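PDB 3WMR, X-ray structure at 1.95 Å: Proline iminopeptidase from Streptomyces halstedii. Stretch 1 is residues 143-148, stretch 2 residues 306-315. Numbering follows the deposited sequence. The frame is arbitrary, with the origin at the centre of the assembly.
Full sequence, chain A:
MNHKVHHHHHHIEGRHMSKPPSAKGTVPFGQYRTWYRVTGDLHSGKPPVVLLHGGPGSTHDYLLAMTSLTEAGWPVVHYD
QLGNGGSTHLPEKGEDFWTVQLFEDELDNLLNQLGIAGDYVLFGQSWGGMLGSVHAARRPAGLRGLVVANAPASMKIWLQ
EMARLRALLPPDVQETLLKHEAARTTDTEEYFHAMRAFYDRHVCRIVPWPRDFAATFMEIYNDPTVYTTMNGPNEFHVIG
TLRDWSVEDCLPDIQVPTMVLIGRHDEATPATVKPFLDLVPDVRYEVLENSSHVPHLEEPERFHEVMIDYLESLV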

# COMPACT_ATOMS: atom_id res chain seq x y z
N LEU A 143 11.97 11.46 9.94
CA LEU A 143 10.96 10.42 10.16
C LEU A 143 10.69 10.17 11.66
O LEU A 143 11.60 9.78 12.40
N ARG A 144 9.43 10.34 12.06
CA ARG A 144 8.98 10.12 13.44
C ARG A 144 8.44 8.72 13.76
O ARG A 144 8.52 8.26 14.90
N GLY A 145 7.86 8.07 12.76
CA GLY A 145 7.18 6.80 12.95
C GLY A 145 6.82 6.19 11.61
O GLY A 145 6.73 6.89 10.61
N LEU A 146 6.62 4.88 11.60
CA LEU A 146 6.24 4.15 10.40
C LEU A 146 5.07 3.25 10.70
O LEU A 146 5.09 2.47 11.66
N VAL A 147 4.06 3.32 9.84
CA VAL A 147 3.00 2.32 9.86
C VAL A 147 3.08 1.47 8.59
O VAL A 147 3.17 1.99 7.48
N VAL A 148 3.08 0.16 8.78
CA VAL A 148 3.02 -0.79 7.69
C VAL A 148 1.69 -1.53 7.83
O VAL A 148 1.53 -2.39 8.71
N VAL A 306 -7.44 3.52 16.02
CA VAL A 306 -6.16 2.85 16.17
C VAL A 306 -5.04 3.76 15.70
O VAL A 306 -4.06 3.96 16.40
N MET A 307 -5.23 4.38 14.54
CA MET A 307 -4.28 5.32 13.99
C MET A 307 -4.04 6.51 14.91
O MET A 307 -2.89 6.83 15.23
N ILE A 308 -5.11 7.16 15.36
CA ILE A 308 -4.95 8.32 16.24
C ILE A 308 -4.20 7.97 17.53
O ILE A 308 -3.33 8.73 17.97
N ASP A 309 -4.53 6.81 18.11
CA ASP A 309 -3.85 6.31 19.31
C ASP A 309 -2.33 6.15 19.08
O ASP A 309 -1.51 6.59 19.90
N TYR A 310 -1.97 5.54 17.96
CA TYR A 310 -0.56 5.40 17.59
C TYR A 310 0.06 6.78 17.34
O TYR A 310 1.13 7.10 17.87
N LEU A 311 -0.61 7.59 16.52
CA LEU A 311 -0.06 8.90 16.14
C LEU A 311 0.19 9.82 17.35
O LEU A 311 1.20 10.53 17.40
N GLU A 312 -0.70 9.80 18.34
CA GLU A 312 -0.55 10.63 19.54
C GLU A 312 0.67 10.25 20.38
O GLU A 312 1.26 11.11 21.02
N SER A 313 1.08 8.98 20.36
CA SER A 313 2.29 8.55 21.08
C SER A 313 3.55 9.21 20.52
O SER A 313 4.58 9.20 21.18
N LEU A 314 3.47 9.78 19.31
CA LEU A 314 4.61 10.41 18.65
C LEU A 314 4.72 11.92 18.83
O LEU A 314 5.63 12.51 18.27
N VAL A 315 3.80 12.55 19.58
CA VAL A 315 3.79 14.01 19.77
C VAL A 315 3.57 14.38 21.24
O VAL A 315 3.62 13.50 22.11

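The strand formed by residues 143-148 runs nearly antiparallel to the C-terminal helix, their N-to-C directions differing by 153° and their axes approaching to 10.2 Å. The contact is modest, burying 330 Å² over both sides. Leu-143 (chi1 t, chi2 p) lies out of reach of stretch 2, so packing begins with Arg-144, whose CA-to-CB bond points toward stretch 2. With chi1 m and chi2 t, its side chain extends far enough for the guanidinium edge to meet the carbonyl of Leu-314. Two hydrogen bonds converge on that single oxygen, from Arg-144 NH2 to Leu-314 O at 2.7 Å and from Arg-144 NE to Leu-314 O at 3.2 Å; the first is the shorter and straighter. Arg-144 NH2 also lies 3.7 Å from Val-315 CG1, while NH1 is satisfied elsewhere in the structure.

At Gly-145 the absence of a side chain leaves room for a close approach. Its CA sits 3.2 Å from Tyr-310 OH, at the edge of the ring, and 4.1 Å from CD1 of Leu-314 (chi1 m, chi2 t); a CB here would clash with both of these atoms. Leu-146 (chi1 t, chi2 p) turns its CA-to-CB bond away from the helix, leaving its backbone to face Tyr-310: Leu-146 N is 3.1 Å from Tyr-310 OH, and that hydroxyl is hydrogen-bonded elsewhere in the structure.

Val-147, chi1 t, points toward the helix again and makes the apolar side-chain contacts with Tyr-310 and Met-307. Its CG2 packs 3.5 Å from CE2 of Tyr-310, which has chi1 t and a CA-to-CB bond directed toward the strand, and 4.2 Å from CE of Met-307. The latter side chain leaves its backbone sideways, but its m, m, m conformation brings the terminal methyl nearer the strand. Val-148 (chi1 m) is beyond reach of the helix.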

# COMPACT_ATOMS: atom_id res chain seq x y z
CB LEU A 143 11.36 9.12 9.48
CG LEU A 143 10.35 7.97 9.65
CD1 LEU A 143 9.06 8.27 8.90
CD2 LEU A 143 10.96 6.65 9.20
CB ARG A 144 7.85 11.10 13.79
CG ARG A 144 8.32 12.51 14.03
CD ARG A 144 7.16 13.47 14.17
NE ARG A 144 6.80 13.71 15.55
CZ ARG A 144 7.08 14.82 16.24
NH1 ARG A 144 7.73 15.84 15.70
NH2 ARG A 144 6.70 14.90 17.49
CB LEU A 146 7.39 3.25 9.92
CG LEU A 146 7.09 2.23 8.81
CD1 LEU A 146 6.72 2.91 7.50
CD2 LEU A 146 8.32 1.32 8.63
CB VAL A 147 1.61 2.94 9.98
CG1 VAL A 147 0.55 1.85 10.12
CG2 VAL A 147 1.57 3.90 11.16
CB VAL A 148 4.23 -1.75 7.65
CG1 VAL A 148 5.51 -0.96 7.42
CG2 VAL A 148 4.33 -2.60 8.91
CB VAL A 306 -6.12 1.50 15.43
CG1 VAL A 306 -4.70 0.95 15.36
CG2 VAL A 306 -7.03 0.50 16.13
CB MET A 307 -4.73 5.79 12.61
CG MET A 307 -4.48 4.78 11.50
SD MET A 307 -2.72 4.41 11.27
CE MET A 307 -2.10 6.00 10.77
CB ILE A 308 -6.32 8.95 16.59
CG1 ILE A 308 -6.96 9.54 15.33
CG2 ILE A 308 -6.16 10.03 17.66
CD1 ILE A 308 -6.13 10.59 14.63
CB ASP A 309 -4.48 4.98 19.73
CG ASP A 309 -3.99 4.49 21.07
OD1 ASP A 309 -4.64 4.81 22.09
OD2 ASP A 309 -2.95 3.77 21.11
CB TYR A 310 -0.41 4.50 16.34
CG TYR A 310 0.96 4.63 15.70
CD1 TYR A 310 2.06 3.97 16.24
CD2 TYR A 310 1.16 5.46 14.61
CE1 TYR A 310 3.32 4.10 15.70
CE2 TYR A 310 2.42 5.61 14.06
CZ TYR A 310 3.50 4.93 14.60
OH TYR A 310 4.77 5.06 14.04
CB LEU A 311 -0.95 9.60 15.08
CG LEU A 311 -0.96 9.00 13.66
CD1 LEU A 311 -2.04 9.66 12.83
CD2 LEU A 311 0.39 9.16 12.96
CB GLU A 312 -1.82 10.63 20.39
CG GLU A 312 -2.98 11.42 19.79
CD GLU A 312 -2.73 12.92 19.75
OE1 GLU A 312 -2.33 13.49 20.78
OE2 GLU A 312 -2.95 13.52 18.67
CB SER A 313 2.44 7.01 21.09
OG SER A 313 2.94 6.49 19.87
CB LEU A 314 4.56 10.14 17.14
CG LEU A 314 4.39 8.70 16.69
CD1 LEU A 314 4.24 8.68 15.18
CD2 LEU A 314 5.59 7.87 17.15
CB VAL A 315 2.67 14.71 18.94
CG1 VAL A 315 2.99 14.69 17.46
CG2 VAL A 315 1.33 14.06 19.20